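Local coordinates for hypothetical protein TM0723 (Thermotoga maritima, PDB 1VMJ), which is of uncharacterised function but belongs to the YjbQ (UPF0047) family and is a putative thiamin phosphate synthase that assembles as a trimer, at residues Val62-Asp67 and Val114-Thr119. Numbering follows the deposited sequence.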
# COMPACT_ATOMS: atom_id res chain seq x y z
N VAL A 62 6.12 3.01 6.73
CA VAL A 62 5.88 4.43 6.48
C VAL A 62 4.43 4.57 6.01
O VAL A 62 3.97 3.84 5.14
CB VAL A 62 6.83 5.01 5.46
CG1 VAL A 62 6.46 6.44 5.14
CG2 VAL A 62 8.26 4.96 5.98
N PHE A 63 3.68 5.45 6.65
CA PHE A 63 2.25 5.61 6.38
C PHE A 63 1.87 7.04 6.64
O PHE A 63 2.64 7.82 7.22
CB PHE A 63 1.40 4.65 7.23
CG PHE A 63 1.46 4.94 8.73
CD1 PHE A 63 2.47 4.45 9.54
CD2 PHE A 63 0.50 5.74 9.31
CE1 PHE A 63 2.54 4.77 10.90
CE2 PHE A 63 0.53 6.02 10.67
CZ PHE A 63 1.56 5.54 11.45
N ILE A 64 0.68 7.38 6.15
CA ILE A 64 0.10 8.70 6.34
C ILE A 64 -1.18 8.59 7.16
O ILE A 64 -2.09 7.82 6.83
CB ILE A 64 -0.19 9.40 5.00
CG1 ILE A 64 1.13 9.92 4.42
CG2 ILE A 64 -1.14 10.57 5.18
CD1 ILE A 64 1.12 10.27 2.97
N ASN A 65 -1.26 9.39 8.23
CA ASN A 65 -2.50 9.49 8.97
C ASN A 65 -2.45 10.71 9.88
O ASN A 65 -1.69 11.60 9.63
CB ASN A 65 -2.85 8.17 9.68
CG ASN A 65 -4.35 7.91 9.66
OD1 ASN A 65 -5.10 8.60 10.37
ND2 ASN A 65 -4.82 7.04 8.76
N ASP A 66 -3.27 10.75 10.92
CA ASP A 66 -3.37 11.93 11.78
C ASP A 66 -2.26 11.97 12.81
O ASP A 66 -1.88 10.94 13.36
CB ASP A 66 -4.70 11.87 12.54
CG ASP A 66 -5.22 13.25 12.98
OD1 ASP A 66 -4.60 14.31 12.74
OD2 ASP A 66 -6.33 13.24 13.56
N ASP A 67 -1.76 13.17 13.11
CA ASP A 67 -0.90 13.36 14.26
C ASP A 67 -1.76 13.78 15.45
O ASP A 67 -1.93 14.96 15.74
CB ASP A 67 0.19 14.41 13.98
CG ASP A 67 1.35 14.34 14.97
OD1 ASP A 67 1.32 13.52 15.92
OD2 ASP A 67 2.30 15.14 14.80
N VAL A 114 4.73 5.08 1.32
CA VAL A 114 3.80 6.04 0.74
C VAL A 114 4.41 6.56 -0.54
O VAL A 114 5.65 6.65 -0.67
CB VAL A 114 3.48 7.22 1.70
CG1 VAL A 114 2.82 6.67 2.96
CG2 VAL A 114 4.72 8.03 2.04
N VAL A 115 3.53 6.93 -1.47
CA VAL A 115 3.93 7.63 -2.66
C VAL A 115 3.12 8.92 -2.68
O VAL A 115 1.90 8.90 -2.51
CB VAL A 115 3.67 6.81 -3.94
CG1 VAL A 115 4.07 7.62 -5.17
CG2 VAL A 115 4.44 5.49 -3.87
N ILE A 116 3.82 10.04 -2.82
CA ILE A 116 3.25 11.35 -2.67
C ILE A 116 3.56 12.21 -3.88
O ILE A 116 4.71 12.23 -4.36
CB ILE A 116 3.82 12.04 -1.39
CG1 ILE A 116 3.56 11.21 -0.14
CG2 ILE A 116 3.24 13.44 -1.25
CD1 ILE A 116 4.26 11.71 1.03
N ALA A 117 2.55 12.88 -4.40
CA ALA A 117 2.77 13.78 -5.53
C ALA A 117 3.56 15.02 -5.10
O ALA A 117 3.31 15.56 -4.01
CB ALA A 117 1.42 14.22 -6.09
N ILE A 118 4.47 15.45 -5.96
CA ILE A 118 5.14 16.74 -5.82
C ILE A 118 4.56 17.66 -6.87
O ILE A 118 4.61 17.36 -8.07
CB ILE A 118 6.67 16.61 -5.98
CG1 ILE A 118 7.23 15.57 -5.00
CG2 ILE A 118 7.35 17.96 -5.80
CD1 ILE A 118 6.85 15.76 -3.59
N THR A 119 4.03 18.79 -6.41
CA THR A 119 3.38 19.76 -7.26
C THR A 119 3.86 21.13 -6.84
O THR A 119 3.83 21.47 -5.67
CB THR A 119 1.87 19.66 -7.10
OG1 THR A 119 1.44 18.36 -7.53
CG2 THR A 119 1.18 20.67 -7.95
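Val62 and Ile64 meet Val114 and Ile116 in the apolar interior between the two antiparallel sheets of the YjbQ fold, where strand 60-65 of the three-stranded sheet packs on strand 113-119 of the five-stranded one. The axes of the two short strand segments approach to 7.5 Å, their N-to-C directions 57° apart, and the contact is made by aliphatic side chains and, under Val114, by the backbone of 62-64. Val114 is central: its CG1 lies against that backbone, 3.6 Å from Phe63 CA, close also to the carbonyl oxygen of Val62 and the amide nitrogen of Ile64. Its other methyl, CG2, meets Val62 CG1 at 3.9 Å, the two side chains crossing at about a right angle. The CB of Ile64, like that of Val62 two residues earlier, points toward strand 113-119; Ile64 CG1 touches Val114 CG1 at 3.9 Å, and its CD1, anti to CA (chi2 163°), bridges Val114 CG1 and Ile116 CD1, the latter at 4.0 Å. Val131 of the central strand 130-135 touches Val62, Ile64 and Ile116. Arg107 of a second subunit hydrogen-bonds Ile64 O, and Asn65 OD1 accepts from ND1 of His104 of that subunit, one of the residues at a bound sodium ion, so the strand leads from core to subunit interface. Such interlocking of branched side chains from strands of different sheets is characteristic of face-to-face beta-sheet packing.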